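4-alpha-glucanotransferase (Corynebacterium glutamicum, PDB 5B68) is an amylomaltase, also known as a disproportionating enzyme, whose TIM-barrel part is combined with an N-terminal beta-sandwich domain. Local coordinates at residues N257-D262 and R298-M303; I246-E251 and W361-Q366; I601-A606 and R614-L619; G633-V638 and K701-D706. All blocks are in the same frame, centred on the assembly; numbering follows the deposited sequence.

Contact 1. Residues N257-D262 and R298-M303; sequences NQLEID and RAIFEM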
loop_
_atom_site.group_PDB
_atom_site.type_symbol
_atom_site.label_atom_id
_atom_site.label_comp_id
_atom_site.label_asym_id
_atom_site.label_seq_id
_atom_site.Cartn_x
_atom_site.Cartn_y
_atom_site.Cartn_z
ATOM N N ASN A 257 12.605 -28.441 -14.118
ATOM C CA ASN A 257 12.539 -29.781 -14.658
ATOM C C ASN A 257 13.779 -30.174 -15.433
ATOM O O ASN A 257 13.918 -31.334 -15.773
ATOM C CB ASN A 257 11.285 -29.914 -15.508
ATOM C CG ASN A 257 10.034 -29.581 -14.697
ATOM O OD1 ASN A 257 9.809 -30.210 -13.673
ATOM N ND2 ASN A 257 9.298 -28.518 -15.075
ATOM N N GLN A 258 14.674 -29.216 -15.700
ATOM C CA GLN A 258 15.944 -29.497 -16.347
ATOM C C GLN A 258 17.009 -29.839 -15.350
ATOM O O GLN A 258 18.104 -30.243 -15.731
ATOM C CB GLN A 258 16.385 -28.281 -17.219
ATOM C CG GLN A 258 15.523 -28.048 -18.464
ATOM C CD GLN A 258 15.706 -26.644 -19.060
ATOM O OE1 GLN A 258 16.826 -26.129 -19.110
ATOM N NE2 GLN A 258 14.610 -26.026 -19.539
ATOM N N LEU A 259 16.754 -29.698 -14.059
ATOM C CA LEU A 259 17.764 -30.060 -13.092
ATOM C C LEU A 259 17.900 -31.580 -13.128
ATOM O O LEU A 259 16.935 -32.310 -13.476
ATOM C CB LEU A 259 17.407 -29.604 -11.683
ATOM C CG LEU A 259 17.372 -28.081 -11.380
ATOM C CD1 LEU A 259 17.029 -27.814 -9.931
ATOM C CD2 LEU A 259 18.711 -27.400 -11.728
ATOM N N GLU A 260 19.103 -32.046 -12.792
ATOM C CA GLU A 260 19.343 -33.471 -12.611
ATOM C C GLU A 260 18.558 -34.026 -11.430
ATOM O O GLU A 260 18.291 -33.330 -10.408
ATOM C CB GLU A 260 20.820 -33.715 -12.391
ATOM C CG GLU A 260 21.653 -33.446 -13.625
ATOM C CD GLU A 260 23.039 -34.000 -13.450
ATOM O OE1 GLU A 260 23.545 -33.920 -12.301
ATOM O OE2 GLU A 260 23.591 -34.542 -14.435
ATOM N N ILE A 261 18.237 -35.314 -11.560
ATOM C CA ILE A 261 17.311 -35.941 -10.653
ATOM C C ILE A 261 17.859 -36.010 -9.245
ATOM O O ILE A 261 17.111 -35.941 -8.302
ATOM C CB ILE A 261 16.754 -37.292 -11.159
ATOM C CG1 ILE A 261 15.631 -37.812 -10.205
ATOM C CG2 ILE A 261 17.851 -38.330 -11.266
ATOM C CD1 ILE A 261 14.728 -38.888 -10.787
ATOM N N ASP A 262 19.166 -36.145 -9.093
ATOM C CA ASP A 262 19.722 -36.268 -7.742
ATOM C C ASP A 262 19.621 -34.922 -6.991
ATOM O O ASP A 262 19.438 -34.884 -5.784
ATOM C CB ASP A 262 21.163 -36.815 -7.765
ATOM C CG ASP A 262 22.024 -36.192 -8.852
ATOM O OD1 ASP A 262 21.598 -36.063 -10.046
ATOM O OD2 ASP A 262 23.175 -35.871 -8.503
ATOM N N ARG A 298 19.340 -20.394 -7.311
ATOM C CA ARG A 298 20.715 -20.243 -7.829
ATOM C C ARG A 298 21.054 -21.409 -8.734
ATOM O O ARG A 298 21.612 -21.199 -9.816
ATOM C CB ARG A 298 21.743 -20.029 -6.702
ATOM C CG ARG A 298 21.712 -18.629 -6.137
ATOM C CD ARG A 298 22.868 -18.385 -5.206
ATOM N NE ARG A 298 22.717 -19.129 -3.968
ATOM C CZ ARG A 298 22.180 -18.672 -2.828
ATOM N NH1 ARG A 298 21.682 -17.442 -2.726
ATOM N NH2 ARG A 298 22.152 -19.477 -1.773
ATOM N N ALA A 299 20.657 -22.623 -8.368
ATOM C CA ALA A 299 20.810 -23.757 -9.293
ATOM C C ALA A 299 19.948 -23.693 -10.544
ATOM O O ALA A 299 20.389 -24.007 -11.646
ATOM C CB ALA A 299 20.620 -25.075 -8.542
ATOM N N ILE A 300 18.684 -23.280 -10.431
ATOM C CA ILE A 300 17.868 -23.304 -11.646
ATOM C C ILE A 300 18.324 -22.200 -12.602
ATOM O O ILE A 300 18.073 -22.276 -13.818
ATOM C CB ILE A 300 16.380 -23.067 -11.283
ATOM C CG1 ILE A 300 15.843 -24.222 -10.406
ATOM C CG2 ILE A 300 15.516 -22.899 -12.529
ATOM C CD1 ILE A 300 14.618 -23.876 -9.585
ATOM N N PHE A 301 18.918 -21.129 -12.033
ATOM C CA PHE A 301 19.358 -19.980 -12.847
ATOM C C PHE A 301 20.371 -20.414 -13.905
ATOM O O PHE A 301 20.425 -19.821 -15.017
ATOM C CB PHE A 301 19.951 -18.918 -11.971
ATOM C CG PHE A 301 20.433 -17.672 -12.721
ATOM C CD1 PHE A 301 19.546 -16.891 -13.464
ATOM C CD2 PHE A 301 21.773 -17.267 -12.634
ATOM C CE1 PHE A 301 19.987 -15.747 -14.108
ATOM C CE2 PHE A 301 22.217 -16.104 -13.269
ATOM C CZ PHE A 301 21.328 -15.344 -13.996
ATOM N N GLU A 302 21.159 -21.443 -13.562
ATOM C CA GLU A 302 22.123 -22.048 -14.530
ATOM C C GLU A 302 21.505 -22.771 -15.713
ATOM O O GLU A 302 22.198 -23.045 -16.687
ATOM C CB GLU A 302 23.053 -23.029 -13.830
ATOM C CG GLU A 302 23.934 -22.472 -12.738
ATOM C CD GLU A 302 24.856 -21.338 -13.187
ATOM O OE1 GLU A 302 24.935 -20.328 -12.454
ATOM O OE2 GLU A 302 25.496 -21.446 -14.268
ATOM N N MET A 303 20.233 -23.158 -15.635
ATOM C CA MET A 303 19.633 -23.952 -16.692
ATOM C C MET A 303 19.345 -23.092 -17.883
ATOM O O MET A 303 18.946 -21.944 -17.717
ATOM C CB MET A 303 18.305 -24.566 -16.247
ATOM C CG MET A 303 18.396 -25.555 -15.108
ATOM S SD MET A 303 19.368 -27.045 -15.579
ATOM C CE MET A 303 20.833 -26.639 -14.662
#

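Contact 2. Residues I246-E251 and W361-Q366; sequences IYIRVE and WLCDEQ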
loop_
_atom_site.group_PDB
_atom_site.type_symbol
_atom_site.label_atom_id
_atom_site.label_comp_id
_atom_site.label_asym_id
_atom_site.label_seq_id
_atom_site.Cartn_x
_atom_site.Cartn_y
_atom_site.Cartn_z
ATOM N N ILE A 246 10.497 -14.633 -1.936
ATOM C CA ILE A 246 10.167 -15.689 -0.973
ATOM C C ILE A 246 8.936 -16.492 -1.331
ATOM O O ILE A 246 8.792 -17.653 -0.885
ATOM C CB ILE A 246 10.059 -15.170 0.413
ATOM C CG1 ILE A 246 10.408 -16.292 1.428
ATOM C CG2 ILE A 246 8.729 -14.476 0.734
ATOM C CD1 ILE A 246 10.369 -15.765 2.836
ATOM N N TYR A 247 8.085 -15.879 -2.143
ATOM C CA TYR A 247 6.830 -16.464 -2.570
ATOM C C TYR A 247 6.912 -17.362 -3.813
ATOM O O TYR A 247 5.949 -17.992 -4.157
ATOM C CB TYR A 247 5.784 -15.374 -2.796
ATOM C CG TYR A 247 5.358 -14.609 -1.565
ATOM C CD1 TYR A 247 4.638 -15.219 -0.557
ATOM C CD2 TYR A 247 5.650 -13.270 -1.429
ATOM C CE1 TYR A 247 4.243 -14.521 0.552
ATOM C CE2 TYR A 247 5.260 -12.574 -0.329
ATOM C CZ TYR A 247 4.556 -13.203 0.665
ATOM O OH TYR A 247 4.166 -12.488 1.743
ATOM N N ILE A 248 8.057 -17.410 -4.480
ATOM C CA ILE A 248 8.213 -18.254 -5.594
ATOM C C ILE A 248 8.061 -19.725 -5.179
ATOM O O ILE A 248 8.661 -20.150 -4.151
ATOM C CB ILE A 248 9.599 -18.081 -6.213
ATOM C CG1 ILE A 248 9.745 -16.671 -6.846
ATOM C CG2 ILE A 248 9.828 -19.133 -7.263
ATOM C CD1 ILE A 248 11.186 -16.376 -7.261
ATOM N N ARG A 249 7.278 -20.487 -5.934
ATOM C CA ARG A 249 7.273 -21.930 -5.768
ATOM C C ARG A 249 8.237 -22.471 -6.780
ATOM O O ARG A 249 7.987 -22.451 -7.962
ATOM C CB ARG A 249 5.923 -22.563 -6.031
ATOM C CG ARG A 249 6.022 -24.079 -5.969
ATOM C CD ARG A 249 4.702 -24.790 -5.798
ATOM N NE ARG A 249 4.045 -24.513 -4.536
ATOM C CZ ARG A 249 2.945 -25.136 -4.158
ATOM N NH1 ARG A 249 2.435 -26.055 -4.948
ATOM N NH2 ARG A 249 2.354 -24.845 -3.022
ATOM N N VAL A 250 9.338 -22.984 -6.290
ATOM C CA VAL A 250 10.442 -23.279 -7.204
ATOM C C VAL A 250 10.134 -24.395 -8.142
ATOM O O VAL A 250 10.585 -24.420 -9.310
ATOM C CB VAL A 250 11.782 -23.502 -6.425
ATOM C CG1 VAL A 250 12.133 -22.313 -5.539
ATOM C CG2 VAL A 250 11.769 -24.816 -5.631
ATOM N N GLU A 251 9.366 -25.378 -7.640
ATOM C CA GLU A 251 8.935 -26.512 -8.462
ATOM C C GLU A 251 8.053 -26.140 -9.656
ATOM O O GLU A 251 7.985 -26.897 -10.617
ATOM C CB GLU A 251 8.257 -27.631 -7.621
ATOM C CG GLU A 251 9.107 -28.197 -6.485
ATOM C CD GLU A 251 8.927 -27.507 -5.154
ATOM O OE1 GLU A 251 8.413 -26.318 -5.092
ATOM O OE2 GLU A 251 9.304 -28.148 -4.149
ATOM N N TRP A 361 11.279 -11.618 -12.794
ATOM C CA TRP A 361 10.564 -12.174 -13.942
ATOM C C TRP A 361 9.729 -13.418 -13.485
ATOM O O TRP A 361 8.539 -13.570 -13.861
ATOM C CB TRP A 361 11.567 -12.556 -15.090
ATOM C CG TRP A 361 10.962 -13.265 -16.200
ATOM C CD1 TRP A 361 9.957 -12.839 -17.044
ATOM C CD2 TRP A 361 11.332 -14.566 -16.671
ATOM N NE1 TRP A 361 9.672 -13.778 -17.974
ATOM C CE2 TRP A 361 10.543 -14.833 -17.806
ATOM C CE3 TRP A 361 12.275 -15.519 -16.244
ATOM C CZ2 TRP A 361 10.624 -16.051 -18.501
ATOM C CZ3 TRP A 361 12.402 -16.683 -16.982
ATOM C CH2 TRP A 361 11.547 -16.957 -18.050
ATOM N N LEU A 362 10.312 -14.223 -12.600
ATOM C CA LEU A 362 9.639 -15.395 -12.076
ATOM C C LEU A 362 8.441 -14.933 -11.239
ATOM O O LEU A 362 7.347 -15.568 -11.328
ATOM C CB LEU A 362 10.562 -16.218 -11.173
ATOM C CG LEU A 362 11.772 -16.846 -11.954
ATOM C CD1 LEU A 362 12.559 -17.554 -10.898
ATOM C CD2 LEU A 362 11.445 -17.784 -13.079
ATOM N N CYS A 363 8.659 -13.925 -10.407
ATOM C CA CYS A 363 7.549 -13.404 -9.558
ATOM C C CYS A 363 6.441 -12.910 -10.500
ATOM O O CYS A 363 5.233 -13.165 -10.283
ATOM C CB CYS A 363 8.010 -12.274 -8.673
ATOM S SG CYS A 363 9.041 -12.728 -7.306
ATOM N N ASP A 364 6.822 -12.192 -11.565
ATOM C CA ASP A 364 5.846 -11.704 -12.545
ATOM C C ASP A 364 5.016 -12.830 -13.142
ATOM O O ASP A 364 3.771 -12.743 -13.228
ATOM C CB ASP A 364 6.541 -10.893 -13.669
ATOM C CG ASP A 364 5.556 -10.364 -14.719
ATOM O OD1 ASP A 364 5.021 -9.270 -14.499
ATOM O OD2 ASP A 364 5.244 -11.012 -15.698
ATOM N N GLU A 365 5.672 -13.869 -13.639
ATOM C CA GLU A 365 4.908 -14.907 -14.288
ATOM C C GLU A 365 4.086 -15.760 -13.284
ATOM O O GLU A 365 3.031 -16.248 -13.678
ATOM C CB GLU A 365 5.787 -15.777 -15.215
ATOM C CG GLU A 365 6.735 -16.712 -14.519
ATOM C CD GLU A 365 7.603 -17.552 -15.521
ATOM O OE1 GLU A 365 8.522 -18.297 -15.081
ATOM O OE2 GLU A 365 7.352 -17.435 -16.749
ATOM N N GLN A 366 4.567 -15.970 -12.059
ATOM C CA GLN A 366 3.801 -16.779 -11.106
ATOM C C GLN A 366 2.586 -16.012 -10.622
ATOM O O GLN A 366 1.514 -16.605 -10.435
ATOM C CB GLN A 366 4.658 -17.244 -9.919
ATOM C CG GLN A 366 5.651 -18.320 -10.449
ATOM C CD GLN A 366 6.243 -19.245 -9.418
ATOM O OE1 GLN A 366 5.922 -19.228 -8.225
ATOM N NE2 GLN A 366 7.245 -20.006 -9.879
#

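Contact 3. Residues I601-A606 and R614-L619; sequences ILDVAA and REYVGL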
loop_
_atom_site.group_PDB
_atom_site.type_symbol
_atom_site.label_atom_id
_atom_site.label_comp_id
_atom_site.label_asym_id
_atom_site.label_seq_id
_atom_site.Cartn_x
_atom_site.Cartn_y
_atom_site.Cartn_z
ATOM N N ILE A 601 -24.167 -4.255 19.142
ATOM C CA ILE A 601 -24.009 -4.635 17.718
ATOM C C ILE A 601 -24.924 -5.819 17.368
ATOM O O ILE A 601 -25.587 -5.806 16.304
ATOM C CB ILE A 601 -22.544 -5.041 17.417
ATOM C CG1 ILE A 601 -21.642 -3.781 17.429
ATOM C CG2 ILE A 601 -22.432 -5.738 16.054
ATOM C CD1 ILE A 601 -20.166 -4.101 17.281
ATOM N N LEU A 602 -24.967 -6.795 18.271
ATOM C CA LEU A 602 -25.810 -7.968 18.068
ATOM C C LEU A 602 -27.285 -7.550 18.036
ATOM O O LEU A 602 -28.071 -8.096 17.252
ATOM C CB LEU A 602 -25.538 -9.014 19.150
ATOM C CG LEU A 602 -24.103 -9.621 19.126
ATOM C CD1 LEU A 602 -23.832 -10.403 20.396
ATOM C CD2 LEU A 602 -23.825 -10.500 17.903
ATOM N N ASP A 603 -27.675 -6.583 18.898
ATOM C CA ASP A 603 -29.027 -6.005 18.800
ATOM C C ASP A 603 -29.291 -5.324 17.493
ATOM O O ASP A 603 -30.401 -5.409 16.925
ATOM C CB ASP A 603 -29.309 -5.035 19.968
ATOM C CG ASP A 603 -29.576 -5.766 21.287
ATOM O OD1 ASP A 603 -29.812 -7.011 21.282
ATOM O OD2 ASP A 603 -29.446 -5.079 22.327
ATOM N N VAL A 604 -28.284 -4.615 16.973
ATOM C CA VAL A 604 -28.494 -3.955 15.665
ATOM C C VAL A 604 -28.627 -4.982 14.558
ATOM O O VAL A 604 -29.399 -4.800 13.632
ATOM C CB VAL A 604 -27.389 -2.877 15.408
ATOM C CG1 VAL A 604 -27.126 -2.656 13.957
ATOM C CG2 VAL A 604 -27.778 -1.570 16.123
ATOM N N ALA A 605 -27.826 -6.050 14.654
ATOM C CA ALA A 605 -27.901 -7.168 13.681
ATOM C C ALA A 605 -29.290 -7.834 13.687
ATOM O O ALA A 605 -29.892 -8.102 12.635
ATOM C CB ALA A 605 -26.789 -8.176 13.967
ATOM N N ALA A 606 -29.822 -7.987 14.880
ATOM C CA ALA A 606 -31.160 -8.520 15.041
ATOM C C ALA A 606 -32.230 -7.604 14.491
ATOM O O ALA A 606 -33.213 -8.111 13.971
ATOM C CB ALA A 606 -31.406 -8.895 16.516
ATOM N N ARG A 614 -32.651 -11.765 20.597
ATOM C CA ARG A 614 -32.525 -12.232 21.957
ATOM C C ARG A 614 -32.491 -11.154 23.015
ATOM O O ARG A 614 -32.514 -11.473 24.189
ATOM C CB ARG A 614 -31.277 -13.060 22.119
ATOM C CG ARG A 614 -31.243 -14.272 21.244
ATOM C CD ARG A 614 -30.099 -15.147 21.645
ATOM N NE ARG A 614 -29.884 -16.197 20.676
ATOM C CZ ARG A 614 -29.427 -17.390 20.996
ATOM N NH1 ARG A 614 -29.143 -17.657 22.256
ATOM N NH2 ARG A 614 -29.253 -18.303 20.069
ATOM N N GLU A 615 -32.378 -9.895 22.620
ATOM C CA GLU A 615 -32.083 -8.842 23.582
ATOM C C GLU A 615 -30.755 -9.139 24.276
ATOM O O GLU A 615 -30.708 -9.620 25.380
ATOM C CB GLU A 615 -33.224 -8.651 24.572
ATOM C CG GLU A 615 -34.534 -8.272 23.910
ATOM C CD GLU A 615 -34.474 -6.942 23.190
ATOM O OE1 GLU A 615 -35.376 -6.659 22.390
ATOM O OE2 GLU A 615 -33.525 -6.173 23.422
ATOM N N TYR A 616 -29.685 -8.942 23.520
ATOM C CA TYR A 616 -28.321 -9.260 23.919
ATOM C C TYR A 616 -27.749 -8.501 25.119
ATOM O O TYR A 616 -26.937 -9.022 25.833
ATOM C CB TYR A 616 -27.392 -9.195 22.699
ATOM C CG TYR A 616 -27.763 -10.213 21.645
ATOM C CD1 TYR A 616 -28.691 -9.919 20.674
ATOM C CD2 TYR A 616 -27.196 -11.465 21.641
ATOM C CE1 TYR A 616 -29.038 -10.845 19.720
ATOM C CE2 TYR A 616 -27.536 -12.398 20.692
ATOM C CZ TYR A 616 -28.461 -12.082 19.737
ATOM O OH TYR A 616 -28.799 -13.001 18.802
ATOM N N VAL A 617 -28.132 -7.255 25.293
ATOM C CA VAL A 617 -27.649 -6.445 26.428
ATOM C C VAL A 617 -28.224 -7.088 27.668
ATOM O O VAL A 617 -29.429 -7.123 27.835
ATOM C CB VAL A 617 -28.119 -4.962 26.358
ATOM C CG1 VAL A 617 -27.715 -4.167 27.608
ATOM C CG2 VAL A 617 -27.592 -4.263 25.093
ATOM N N GLY A 618 -27.359 -7.630 28.493
ATOM C CA GLY A 618 -27.777 -8.255 29.720
ATOM C C GLY A 618 -27.307 -9.681 29.759
ATOM O O GLY A 618 -27.099 -10.210 30.845
ATOM N N LEU A 619 -27.149 -10.300 28.581
ATOM C CA LEU A 619 -26.719 -11.689 28.481
ATOM C C LEU A 619 -25.245 -11.880 28.859
ATOM O O LEU A 619 -24.443 -11.046 28.543
ATOM C CB LEU A 619 -26.939 -12.197 27.043
ATOM C CG LEU A 619 -28.195 -12.983 26.588
ATOM C CD1 LEU A 619 -29.412 -12.889 27.496
ATOM C CD2 LEU A 619 -28.558 -12.647 25.146
HETATM O O HOH W 1 -32.181 -8.419 20.126
HETATM O O HOH W 2 -30.906 -5.661 24.430
#

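Contact 4. Residues G633-V638 and K701-D706; sequences GLHTFV and KASKRD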
loop_
_atom_site.group_PDB
_atom_site.type_symbol
_atom_site.label_atom_id
_atom_site.label_comp_id
_atom_site.label_asym_id
_atom_site.label_seq_id
_atom_site.Cartn_x
_atom_site.Cartn_y
_atom_site.Cartn_z
ATOM N N GLY A 633 -24.450 -14.724 11.810
ATOM C CA GLY A 633 -25.246 -13.504 11.952
ATOM C C GLY A 633 -24.479 -12.230 11.572
ATOM O O GLY A 633 -24.974 -11.375 10.869
ATOM N N LEU A 634 -23.237 -12.149 11.986
ATOM C CA LEU A 634 -22.397 -10.957 11.642
ATOM C C LEU A 634 -22.114 -10.910 10.156
ATOM O O LEU A 634 -22.035 -9.830 9.557
ATOM C CB LEU A 634 -21.102 -10.963 12.453
ATOM C CG LEU A 634 -21.293 -10.832 13.998
ATOM C CD1 LEU A 634 -19.958 -11.017 14.687
ATOM C CD2 LEU A 634 -22.004 -9.571 14.375
ATOM N N HIS A 635 -21.922 -12.075 9.547
ATOM C CA HIS A 635 -21.625 -12.100 8.137
ATOM C C HIS A 635 -22.835 -11.787 7.278
ATOM O O HIS A 635 -22.752 -11.080 6.281
ATOM C CB HIS A 635 -20.958 -13.416 7.755
ATOM C CG HIS A 635 -19.549 -13.506 8.231
ATOM N ND1 HIS A 635 -18.476 -13.107 7.444
ATOM C CD2 HIS A 635 -19.031 -13.810 9.440
ATOM C CE1 HIS A 635 -17.360 -13.232 8.131
ATOM N NE2 HIS A 635 -17.662 -13.679 9.338
ATOM N N THR A 636 -23.992 -12.297 7.689
ATOM C CA THR A 636 -25.239 -11.933 7.042
ATOM C C THR A 636 -25.524 -10.418 7.118
ATOM O O THR A 636 -26.019 -9.782 6.097
ATOM C CB THR A 636 -26.434 -12.751 7.673
ATOM O OG1 THR A 636 -26.226 -14.153 7.399
ATOM C CG2 THR A 636 -27.679 -12.342 7.039
ATOM N N PHE A 637 -25.325 -9.876 8.298
ATOM C CA PHE A 637 -25.527 -8.435 8.562
ATOM C C PHE A 637 -24.678 -7.594 7.570
ATOM O O PHE A 637 -25.188 -6.770 6.884
ATOM C CB PHE A 637 -25.133 -8.133 9.983
ATOM C CG PHE A 637 -25.225 -6.681 10.345
ATOM C CD1 PHE A 637 -26.446 -6.063 10.494
ATOM C CD2 PHE A 637 -24.072 -5.904 10.503
ATOM C CE1 PHE A 637 -26.566 -4.716 10.803
ATOM C CE2 PHE A 637 -24.198 -4.542 10.807
ATOM C CZ PHE A 637 -25.435 -3.951 10.985
ATOM N N VAL A 638 -23.411 -7.974 7.435
ATOM C CA VAL A 638 -22.480 -7.289 6.487
ATOM C C VAL A 638 -22.890 -7.522 5.043
ATOM O O VAL A 638 -22.953 -6.565 4.265
ATOM C CB VAL A 638 -21.061 -7.758 6.773
ATOM C CG1 VAL A 638 -20.133 -7.533 5.588
ATOM C CG2 VAL A 638 -20.556 -7.062 8.018
ATOM N N LYS A 701 -21.985 -19.366 3.043
ATOM C CA LYS A 701 -23.412 -19.180 2.723
ATOM C C LYS A 701 -23.989 -17.923 3.336
ATOM O O LYS A 701 -24.769 -17.233 2.670
ATOM C CB LYS A 701 -24.261 -20.383 3.207
ATOM C CG LYS A 701 -24.095 -21.588 2.318
ATOM C CD LYS A 701 -25.178 -22.654 2.548
ATOM C CE LYS A 701 -24.827 -23.959 1.817
ATOM N NZ LYS A 701 -23.658 -24.679 2.413
ATOM N N ALA A 702 -23.626 -17.646 4.582
ATOM C CA ALA A 702 -24.046 -16.440 5.304
ATOM C C ALA A 702 -23.536 -15.174 4.655
ATOM O O ALA A 702 -24.166 -14.102 4.776
ATOM C CB ALA A 702 -23.630 -16.528 6.790
ATOM N N SER A 703 -22.444 -15.272 3.895
ATOM C CA SER A 703 -21.865 -14.071 3.246
ATOM C C SER A 703 -22.368 -13.816 1.844
ATOM O O SER A 703 -21.974 -12.835 1.234
ATOM C CB SER A 703 -20.324 -14.195 3.244
ATOM O OG SER A 703 -19.890 -14.373 4.617
ATOM N N LYS A 704 -23.231 -14.700 1.329
ATOM C CA LYS A 704 -23.601 -14.596 -0.069
ATOM C C LYS A 704 -24.418 -13.362 -0.290
ATOM O O LYS A 704 -25.212 -13.002 0.541
ATOM C CB LYS A 704 -24.274 -15.892 -0.562
ATOM C CG LYS A 704 -23.237 -16.907 -0.992
ATOM C CD LYS A 704 -23.836 -18.009 -1.821
ATOM C CE LYS A 704 -22.779 -19.008 -2.234
ATOM N NZ LYS A 704 -23.400 -20.356 -2.432
ATOM N N ARG A 705 -24.225 -12.680 -1.406
ATOM C CA ARG A 705 -24.940 -11.417 -1.575
ATOM C C ARG A 705 -26.183 -11.446 -2.452
ATOM O O ARG A 705 -27.032 -10.547 -2.324
ATOM C CB ARG A 705 -23.987 -10.340 -2.015
ATOM C CG ARG A 705 -22.840 -10.348 -1.004
ATOM C CD ARG A 705 -22.131 -9.037 -1.054
ATOM N NE ARG A 705 -22.819 -7.952 -0.385
ATOM C CZ ARG A 705 -22.537 -6.660 -0.542
ATOM N NH1 ARG A 705 -23.238 -5.690 0.088
ATOM N NH2 ARG A 705 -21.540 -6.279 -1.348
ATOM N N ASP A 706 -26.327 -12.476 -3.283
ATOM C CA ASP A 706 -27.499 -12.560 -4.191
ATOM C C ASP A 706 -28.342 -13.793 -3.864
ATOM O O ASP A 706 -29.230 -14.131 -4.614
ATOM C CB ASP A 706 -27.059 -12.516 -5.676
ATOM C CG ASP A 706 -26.243 -13.733 -6.094
ATOM O OD1 ASP A 706 -26.195 -14.751 -5.353
ATOM O OD2 ASP A 706 -25.654 -13.685 -7.190
#

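Contact 1. Residues N257-D262 and R298-M303
The peptide plane joining Gln258 to Leu259 is the flat group that Met303 meets: SD lies over one of its faces, almost directly above Gln258 O and 3.4 Å from it, a van der Waals approach. On the same side of the plane, CB of Gln258 touches the sulfur at 3.6 Å, and the side chains of Gln258 and Met303 run alongside one another in opposite senses. Leu259 touches both Met303 and the last turn of helix 286-301 with its two methyls. CD1 meets CG1 of Ile300 at 3.8 Å, the side chains crossing at about a right angle. CD2 reaches CE of Met303 at 3.7 Å and comes within 3.8 Å of the carbonyl O of Ala299. The methionine chain is bent at both chi2 and chi3. Its chi3 of 105° places CE against CD2 of Leu259, while SD is closest to Gln258. Behind these groups Leu259 rests on Ile267 of helix 261-277, while Ile300 packs on Trp358 of helix 349-376 and on Phe256. The contact thus joins the approach to one helix, where Glu260 is the N-cap, to the end of the next. No hydrogen bond crosses it. Its cohesion therefore rests on the fit of apolar surfaces, those of Leu259 against Ile300, Ala299 and Met303.

Contact 2. Residues I246-E251 and W361-Q366
Gln366 reaches the backbone of Arg249 with CG anti to its own carbonyl carbon (chi1 -71°) and its chain extended beyond CG, which carries the amide off the helix. In Ile248 the same choice at chi1 (-67°) turns CG1 to the helix surface. The glutamine amide then grips a single residue at two points. OE1 accepts from Arg249 N at 2.9 Å, on a lone pair in the carbonyl plane and nearly straight at 166°. NE2 donates to Arg249 O at 3.2 Å, standing above the plane of that carbonyl. Two bonds fix the rotation of the amide and satisfy both backbone groups of a buried residue. Alongside, Ile248 packs CG1 on SG of Cys363 and CD1 on CB of Leu362, each pair 4.0 Å apart, and its CG2 meets the amide at NE2 of Gln366. The guanidinium of Arg249 turns elsewhere, to salt bridges with Asp197 and Asp200, while Phe198 backs Ile248, Cys363 and Gln366. A side-chain amide pairing with the N-H and C=O of one extended residue imitates the pairing of beta strands; here it fastens an irregular loop after strand 215-218 to helix 349-376, which precedes strand 382-387 of the TIM barrel.

Contact 3. Residues I601-A606 and R614-L619
Asp603, on helix 587-607, faces Tyr616 at the start of a type II beta turn, their CA atoms 6.1 Å apart. The turn closes at Leu619 and places Gly618, with its positive phi, at the position that favours glycine. OD1 of Asp603 takes the N-H of Tyr616 at 3.0 Å on its syn lone pair. The same oxygen lies in the plane of the Tyr616 ring at its edge, 3.2 Å from CD1. One ring face carries CB of Leu602 in a CH-pi contact, 3.7 Å from the ring centroid; CB of Arg614 lies over the opposite face, toward the rim. Two waters complete the polar side. One joins OD1 of Asp603 to Glu615 N, and the other donates to both OD2 of Asp603 and OE2 of Glu615, probably easing the closeness of two like charges. The hydroxyl of Tyr616 is held by the carbonyl of Pro612. Leu602 also packs on Leu630 and Leu634 of helix 627-639, and Tyr616 and Val617 touch Ala599, so the loop between the two helices lies against the first.

Contact 4. Residues G633-V638 and K701-D706
Ala702 and Thr636 meet where the last helix of the chain, 694-702, ends against helix 627-639, next to strand 645-649 of the TIM barrel. The carbonyl O of Ala702 lies 3.3 Å from CA of Thr636 in a CA-H...O contact, and CB of Ala702 rests 3.6 Å from OG1 of Thr636. The small alanine allows the backbones to come within 5.0 Å, measured CA to CA between Thr636 and Ala702. Beside it, OG of Ser703 touches CB of His635 at 3.5 Å. OG1 of Thr636 bonds back to Glu632 O, and OG of Ser703 to Val699 O, each one helical turn earlier. Both His635 and Ser703 touch Val648 of strand 645-649. Farther out, the chain end is secured by Arg705, whose side chain packs on Thr646 and Pro176. In its guanidinium NE bonds to Ala639 O and NH2 to both Ser643 O and Arg177 O.

How the contacts relate
The four contacts form two pairs. Contacts 1 and 2 both belong to the region between barrel strands 215-218 and 382-387, and they touch where CD1 of Ile300 lies 4.1 Å from Val250 O. Contacts 3 and 4 adjoin at the other end of the molecule, because helix 587-607 packs on helix 627-639 through Val604, Ala605 and Phe637. The centres of contacts 1 and 3 are about 61 Å apart. Contact 2, whose touching residues are all buried, uses direct amide-to-backbone bonds. The three partly buried contacts differ: contact 3 adds waters to a carboxylate bond, while contacts 1 and 4 have no clear hydrogen bond between their segments; one relies on branched and sulfur side chains, the other on close backbones.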